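Local coordinates for protein Phthiocerol/phenolphthiocerol synthesis polyketide synthase type I PpsC (Mycobacterium tuberculosis, PDB 5NJI) that probably dehydrates beta-hydroxyacyl intermediates during phthiocerol and phenolphthiocerol assembly, here as a dehydratase domain binding a dodecenoyl-CoA, at residues Phe191-Ala205 and Val227-Arg240. The protein carries 1 engineered substitution. Residues are numbered along the deposited sequence; the frame is centred on the assembly and turned at random.
Sequences FQGIVGLAVTQAGVA and VMMDIALQTLGATR. With 8Z2 (~{S}-[2-[3-[[(2~{R})-4-[[[(2~{R},3~{S},4~{R},5~{R})-5-(6-aminopurin-9-yl)-4-oxidanyl-3-phosphonooxy-oxolan-2-yl]methoxy-oxidanyl-phosphoryl]oxy-oxidanyl-phosphoryl]oxy-3,3-dimethyl-2-oxidanyl-butanoyl]amino]propanoylamino]ethyl] (~{E})-dodec-2-enethioate), chain B.
Q234 reaches from the helix to the backbone of F191: its NE2 gives F191 O a nearly straight hydrogen bond of 2.9 Å (169°), with the acceptor in the amide plane. The same nitrogen donates to D230 OD2 at 3.0 Å, one turn earlier, while Q234 OE1 is held by Y177 OH; an amide suits this spot because it donates twice and accepts once. V227 puts CG1 over one face of the F191 ring, 4.0 Å from its centroid, a CH-pi contact. D230 meets the same ring along the CD2-CE2 side, its carboxylate plane almost perpendicular to the ring. Further along, I231 lays CG2 and CD1 against G193, where a CB would collide with CD1. I194 CG1 lies anti to the carbonyl carbon (chi1 -70°), which carries CD1 to within 3.6 Å of Q234 CB, the two side chains sliding past each other in opposite directions.

This is the C-terminal half of the double hot-dog fold of polyketide synthase dehydratases, in which helix 226-234 is wrapped by curved strands such as 194-200. D230, L233 and Q234, with G237 of the 3-10 segment that follows, line the acyl-chain pocket; D230 OD1 lies 3.5 Å from CA5 of the ligand.

Beyond the helix, small residues permit close approach. A238 CB touches both methyls of L197, and A205 CB presses to 3.1 Å from T235 O. G203, which ends a type I turn begun at T200, accepts from R240 N on its O (3.3 Å), its positive phi fitting a residue without CB. Q201 O stands over one face of the R240 guanidinium, toward its rim, without the angle for a hydrogen bond; two waters hydrogen-bond firmly to A202 O and only weakly to R240 NE and NH2. T239 OG1 bonds L236 O and caps A242 N, starting helix 240-246.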
loop_
_atom_site.group_PDB
_atom_site.type_symbol
_atom_site.label_atom_id
_atom_site.label_comp_id
_atom_site.label_asym_id
_atom_site.label_seq_id
_atom_site.Cartn_x
_atom_site.Cartn_y
_atom_site.Cartn_z
ATOM N N PHE A 191 11.874 -1.567 -4.260
ATOM C CA PHE A 191 11.220 -0.981 -3.097
ATOM C C PHE A 191 12.146 -0.136 -2.242
ATOM O O PHE A 191 11.702 0.392 -1.228
ATOM C CB PHE A 191 10.608 -2.086 -2.222
ATOM C CG PHE A 191 9.348 -2.685 -2.788
ATOM C CD1 PHE A 191 9.393 -3.648 -3.777
ATOM C CD2 PHE A 191 8.109 -2.263 -2.328
ATOM C CE1 PHE A 191 8.230 -4.181 -4.322
ATOM C CE2 PHE A 191 6.929 -2.795 -2.866
ATOM C CZ PHE A 191 6.991 -3.764 -3.853
ATOM N N GLN A 192 13.421 -0.008 -2.609
ATOM C CA GLN A 192 14.382 0.730 -1.790
ATOM C C GLN A 192 14.380 2.202 -2.196
ATOM O O GLN A 192 15.346 2.752 -2.741
ATOM C CB GLN A 192 15.763 0.100 -1.917
ATOM C CG GLN A 192 15.875 -1.261 -1.213
ATOM C CD GLN A 192 17.166 -1.990 -1.546
ATOM O OE1 GLN A 192 18.142 -1.367 -1.952
ATOM N NE2 GLN A 192 17.170 -3.320 -1.401
ATOM N N GLY A 193 13.261 2.847 -1.892
ATOM C CA GLY A 193 13.025 4.223 -2.269
ATOM C C GLY A 193 13.311 5.270 -1.218
ATOM O O GLY A 193 13.222 6.454 -1.526
ATOM N N ILE A 194 13.662 4.891 -0.001
ATOM C CA ILE A 194 14.037 5.884 0.998
ATOM C C ILE A 194 15.505 6.238 0.780
ATOM O O ILE A 194 16.386 5.381 0.898
ATOM C CB ILE A 194 13.768 5.365 2.414
ATOM C CG1 ILE A 194 12.247 5.310 2.625
ATOM C CG2 ILE A 194 14.400 6.274 3.441
ATOM C CD1 ILE A 194 11.803 4.815 3.953
ATOM N N VAL A 195 15.768 7.498 0.448
ATOM C CA VAL A 195 17.125 7.937 0.138
ATOM C C VAL A 195 17.629 8.993 1.099
ATOM O O VAL A 195 18.824 9.321 1.060
ATOM C CB VAL A 195 17.252 8.428 -1.321
ATOM C CG1 VAL A 195 17.003 7.277 -2.240
ATOM C CG2 VAL A 195 16.301 9.572 -1.623
ATOM N N GLY A 196 16.779 9.510 1.962
ATOM C CA GLY A 196 17.217 10.340 3.070
ATOM C C GLY A 196 16.236 10.164 4.199
ATOM O O GLY A 196 15.053 9.902 3.974
ATOM N N LEU A 197 16.726 10.305 5.426
ATOM C CA LEU A 197 15.921 9.916 6.565
ATOM C C LEU A 197 16.330 10.741 7.774
ATOM O O LEU A 197 17.511 11.039 7.948
ATOM C CB LEU A 197 16.090 8.411 6.810
ATOM C CG LEU A 197 15.170 7.680 7.773
ATOM C CD1 LEU A 197 13.703 7.866 7.385
ATOM C CD2 LEU A 197 15.536 6.216 7.767
ATOM N N ALA A 198 15.338 11.120 8.581
ATOM C CA ALA A 198 15.544 11.832 9.835
ATOM C C ALA A 198 14.379 11.505 10.757
ATOM O O ALA A 198 13.330 11.035 10.312
ATOM C CB ALA A 198 15.663 13.341 9.612
ATOM N N VAL A 199 14.575 11.735 12.052
ATOM C CA VAL A 199 13.516 11.550 13.039
ATOM C C VAL A 199 13.535 12.744 13.975
ATOM O O VAL A 199 14.605 13.199 14.391
ATOM C CB VAL A 199 13.668 10.229 13.816
ATOM C CG1 VAL A 199 14.969 10.196 14.610
ATOM C CG2 VAL A 199 12.469 9.999 14.730
ATOM N N THR A 200 12.351 13.262 14.288
ATOM C CA THR A 200 12.252 14.439 15.136
ATOM C C THR A 200 12.365 14.051 16.606
ATOM O O THR A 200 12.359 12.875 16.982
ATOM C CB THR A 200 10.932 15.188 14.905
ATOM O OG1 THR A 200 9.843 14.434 15.459
ATOM C CG2 THR A 200 10.684 15.439 13.428
ATOM N N GLN A 201 12.476 15.078 17.458
ATOM C CA GLN A 201 12.526 14.828 18.896
ATOM C C GLN A 201 11.252 14.141 19.373
ATOM O O GLN A 201 11.291 13.304 20.281
ATOM C CB GLN A 201 12.744 16.142 19.653
ATOM C CG GLN A 201 13.987 16.914 19.233
ATOM C CD GLN A 201 15.248 16.079 19.309
ATOM O OE1 GLN A 201 15.796 15.862 20.389
ATOM N NE2 GLN A 201 15.713 15.601 18.160
ATOM N N ALA A 202 10.112 14.485 18.772
ATOM C CA ALA A 202 8.845 13.847 19.112
ATOM C C ALA A 202 8.724 12.437 18.548
ATOM O O ALA A 202 7.727 11.763 18.826
ATOM C CB ALA A 202 7.683 14.700 18.609
ATOM N N GLY A 203 9.698 11.984 17.762
ATOM C CA GLY A 203 9.709 10.631 17.237
ATOM C C GLY A 203 9.071 10.462 15.876
ATOM O O GLY A 203 8.833 9.320 15.459
ATOM N N VAL A 204 8.780 11.547 15.182
ATOM C CA VAL A 204 8.179 11.480 13.856
ATOM C C VAL A 204 9.281 11.280 12.826
ATOM O O VAL A 204 10.347 11.903 12.898
ATOM C CB VAL A 204 7.365 12.757 13.578
ATOM C CG1 VAL A 204 6.713 12.721 12.200
ATOM C CG2 VAL A 204 6.314 12.963 14.662
ATOM N N ALA A 205 9.039 10.391 11.863
ATOM C CA ALA A 205 10.018 10.106 10.828
ATOM C C ALA A 205 9.739 10.949 9.599
ATOM O O ALA A 205 8.587 11.118 9.191
ATOM C CB ALA A 205 9.999 8.621 10.445
ATOM N N VAL A 227 4.221 0.389 -5.117
ATOM C CA VAL A 227 5.614 0.396 -4.609
ATOM C C VAL A 227 5.853 1.724 -3.918
ATOM O O VAL A 227 6.419 1.866 -2.922
ATOM C CB VAL A 227 6.704 0.208 -5.722
ATOM C CG1 VAL A 227 8.081 0.288 -5.176
ATOM C CG2 VAL A 227 6.412 -1.057 -6.500
ATOM N N MET A 228 5.361 2.775 -4.549
ATOM C CA MET A 228 5.392 4.106 -3.916
ATOM C C MET A 228 4.654 4.385 -2.396
ATOM O O MET A 228 5.148 4.804 -1.469
ATOM C CB MET A 228 4.982 5.314 -4.829
ATOM C CG MET A 228 5.422 6.654 -4.338
ATOM S SD MET A 228 7.194 6.788 -4.748
ATOM C CE MET A 228 7.555 8.499 -4.684
ATOM N N MET A 229 3.475 3.760 -2.392
ATOM C CA MET A 229 2.723 3.663 -1.165
ATOM C C MET A 229 3.567 2.834 -0.142
ATOM O O MET A 229 3.684 3.204 0.948
ATOM C CB MET A 229 1.323 3.032 -1.277
ATOM C CG MET A 229 0.617 2.908 0.046
ATOM S SD MET A 229 -1.068 2.454 -0.304
ATOM C CE MET A 229 -1.654 2.161 1.325
ATOM N N ASP A 230 4.113 1.683 -0.546
ATOM C CA ASP A 230 4.909 0.920 0.394
ATOM C C ASP A 230 6.107 1.725 0.884
ATOM O O ASP A 230 6.432 1.683 2.075
ATOM C CB ASP A 230 5.379 -0.398 -0.228
ATOM C CG ASP A 230 5.995 -1.323 0.813
ATOM O OD1 ASP A 230 5.218 -1.949 1.572
ATOM O OD2 ASP A 230 7.244 -1.395 0.907
ATOM N N ILE A 231 6.787 2.440 -0.024
ATOM C CA ILE A 231 7.932 3.266 0.357
ATOM C C ILE A 231 7.511 4.298 1.387
ATOM O O ILE A 231 8.187 4.507 2.401
ATOM C CB ILE A 231 8.557 3.925 -0.893
ATOM C CG1 ILE A 231 9.280 2.892 -1.750
ATOM C CG2 ILE A 231 9.539 5.048 -0.498
ATOM C CD1 ILE A 231 9.489 3.352 -3.207
ATOM N N ALA A 232 6.362 4.930 1.172
ATOM C CA ALA A 232 5.852 5.863 2.176
ATOM C C ALA A 232 5.655 5.182 3.528
ATOM O O ALA A 232 6.017 5.740 4.566
ATOM C CB ALA A 232 4.545 6.490 1.702
ATOM N N LEU A 233 5.095 3.969 3.543
ATOM C CA LEU A 233 4.882 3.237 4.797
ATOM C C LEU A 233 6.185 2.852 5.486
ATOM O O LEU A 233 6.224 2.757 6.715
ATOM C CB LEU A 233 4.076 1.962 4.532
ATOM C CG LEU A 233 2.674 2.134 3.955
ATOM C CD1 LEU A 233 2.081 0.762 3.672
ATOM C CD2 LEU A 233 1.789 2.929 4.918
ATOM N N GLN A 234 7.249 2.601 4.716
ATOM C CA GLN A 234 8.526 2.213 5.292
ATOM C C GLN A 234 9.032 3.257 6.269
ATOM O O GLN A 234 9.805 2.924 7.170
ATOM C CB GLN A 234 9.558 2.015 4.194
ATOM C CG GLN A 234 9.343 0.810 3.312
ATOM C CD GLN A 234 10.231 0.871 2.094
ATOM O OE1 GLN A 234 11.212 1.602 2.072
ATOM N NE2 GLN A 234 9.872 0.125 1.050
ATOM N N THR A 235 8.612 4.512 6.098
ATOM C CA THR A 235 9.032 5.587 6.993
ATOM C C THR A 235 8.666 5.280 8.435
ATOM O O THR A 235 9.340 5.748 9.360
ATOM C CB THR A 235 8.384 6.906 6.569
ATOM O OG1 THR A 235 6.986 6.849 6.823
ATOM C CG2 THR A 235 8.577 7.183 5.113
ATOM N N LEU A 236 7.600 4.506 8.650
ATOM C CA LEU A 236 7.169 4.184 10.003
ATOM C C LEU A 236 8.218 3.375 10.741
ATOM O O LEU A 236 8.260 3.418 11.974
ATOM C CB LEU A 236 5.849 3.423 9.960
ATOM C CG LEU A 236 4.693 4.243 9.394
ATOM C CD1 LEU A 236 3.482 3.332 9.209
ATOM C CD2 LEU A 236 4.331 5.454 10.269
ATOM N N GLY A 237 9.099 2.700 10.005
ATOM C CA GLY A 237 10.184 1.936 10.586
ATOM C C GLY A 237 11.257 2.777 11.236
ATOM O O GLY A 237 12.106 2.224 11.942
ATOM N N ALA A 238 11.251 4.083 11.007
ATOM C CA ALA A 238 12.252 4.968 11.589
ATOM C C ALA A 238 11.708 5.790 12.742
ATOM O O ALA A 238 12.453 6.589 13.313
ATOM C CB ALA A 238 12.825 5.898 10.521
ATOM N N THR A 239 10.440 5.616 13.108
ATOM C CA THR A 239 9.889 6.343 14.242
ATOM C C THR A 239 10.502 5.849 15.552
ATOM O O THR A 239 11.060 4.760 15.639
ATOM C CB THR A 239 8.373 6.180 14.316
ATOM O OG1 THR A 239 8.059 4.789 14.405
ATOM C CG2 THR A 239 7.699 6.825 13.094
ATOM N N ARG A 240 10.371 6.677 16.592
ATOM C CA ARG A 240 10.853 6.268 17.907
ATOM C C ARG A 240 10.189 4.975 18.362
ATOM O O ARG A 240 10.856 4.083 18.897
ATOM C CB ARG A 240 10.617 7.375 18.933
ATOM C CG ARG A 240 11.219 7.046 20.308
ATOM C CD ARG A 240 11.593 8.296 21.089
ATOM N NE ARG A 240 10.514 9.276 21.120
ATOM C CZ ARG A 240 10.480 10.329 21.928
ATOM N NH1 ARG A 240 11.463 10.544 22.792
ATOM N NH2 ARG A 240 9.455 11.167 21.878
HETATM C C2 8Z2 B . -13.573 -10.046 9.007
HETATM C C4 8Z2 B . -12.083 -11.545 10.015
HETATM C C5 8Z2 B . -12.874 -12.540 9.688
HETATM C C6 8Z2 B . -14.002 -12.329 9.057
HETATM C C8 8Z2 B . -11.234 -13.393 10.716
HETATM C C10 8Z2 B . 7.741 -1.209 10.894
HETATM C C11 8Z2 B . 7.517 -0.613 12.224
HETATM C C12 8Z2 B . 8.007 -1.520 13.287
HETATM N N9 8Z2 B . -11.034 -12.084 10.601
HETATM N N7 8Z2 B . -12.335 -13.661 10.096
HETATM N N3 8Z2 B . -12.409 -10.282 9.686
HETATM N N1 8Z2 B . -14.386 -11.101 8.706
HETATM N N6 8Z2 B . -14.687 -13.415 8.802
HETATM C "C1'" 8Z2 B . -10.135 -10.808 10.967
HETATM C "C2'" 8Z2 B . -10.818 -10.394 12.215
HETATM O "O2'" 8Z2 B . -10.912 -9.006 11.925
HETATM C "C3'" 8Z2 B . -9.790 -10.900 13.353
HETATM O "O3'" 8Z2 B . -10.516 -11.023 14.611
HETATM C "C4'" 8Z2 B . -8.561 -9.909 12.806
HETATM O "O4'" 8Z2 B . -8.652 -10.326 11.365
HETATM C "C5'" 8Z2 B . -7.089 -9.976 13.180
HETATM O "O5'" 8Z2 B . -6.432 -11.144 12.859
HETATM P P1 8Z2 B . -6.785 -12.514 13.287
HETATM O O11 8Z2 B . -7.679 -12.845 12.183
HETATM O O12 8Z2 B . -7.650 -12.664 14.484
HETATM O O6 8Z2 B . -5.449 -13.572 13.377
HETATM P P2 8Z2 B . -5.224 -14.693 12.237
HETATM O O21 8Z2 B . -6.508 -14.942 11.338
HETATM O O22 8Z2 B . -4.737 -16.000 12.415
HETATM O O7 8Z2 B . -4.073 -13.816 11.479
HETATM C CPA 8Z2 B . -3.377 -12.643 11.937
HETATM C CPB 8Z2 B . -2.424 -12.302 10.760
HETATM C CP8 8Z2 B . -3.307 -12.140 9.510
HETATM C CP7 8Z2 B . -1.650 -11.046 11.000
HETATM C CP9 8Z2 B . -1.455 -13.464 10.573
HETATM O OP3 8Z2 B . -4.174 -11.114 9.793
HETATM C CP6 8Z2 B . -2.532 -11.826 8.203
HETATM O OP2 8Z2 B . -1.748 -12.612 7.810
HETATM N NP2 8Z2 B . -2.922 -10.781 7.488
HETATM C CP5 8Z2 B . -2.378 -10.365 6.215
HETATM C CP4 8Z2 B . -1.283 -9.339 6.439
HETATM C CP3 8Z2 B . -0.719 -8.932 5.058
HETATM O OP1 8Z2 B . -0.821 -9.664 4.134
HETATM N NP1 8Z2 B . -0.118 -7.771 4.957
HETATM C CP2 8Z2 B . 0.399 -7.277 3.717
HETATM C CP1 8Z2 B . 1.684 -7.930 3.351
HETATM S S 8Z2 B . 3.009 -7.470 4.510
HETATM P P3 8Z2 B . -11.831 -12.193 14.576
HETATM O O31 8Z2 B . -11.112 -13.470 13.737
HETATM O O32 8Z2 B . -12.932 -11.930 13.744
HETATM O O33 8Z2 B . -12.369 -12.745 15.823
HETATM C CA1 8Z2 B . 3.302 -6.023 4.095
HETATM C CA2 8Z2 B . 4.402 -5.359 4.836
HETATM O OA1 8Z2 B . 2.773 -5.366 3.256
HETATM C CA3 8Z2 B . 4.690 -3.946 4.513
HETATM C CA4 8Z2 B . 5.753 -3.282 5.287
HETATM C CA5 8Z2 B . 5.805 -1.791 5.069
HETATM C CA6 8Z2 B . 6.881 -1.171 5.946
HETATM C CA7 8Z2 B . 6.411 -1.048 7.414
HETATM C CA8 8Z2 B . 7.562 -0.883 8.387
HETATM C CA9 8Z2 B . 7.142 -0.403 9.803
HETATM O O HOH W 1 7.427 8.997 19.717
HETATM O O HOH W 2 6.359 11.713 21.263
#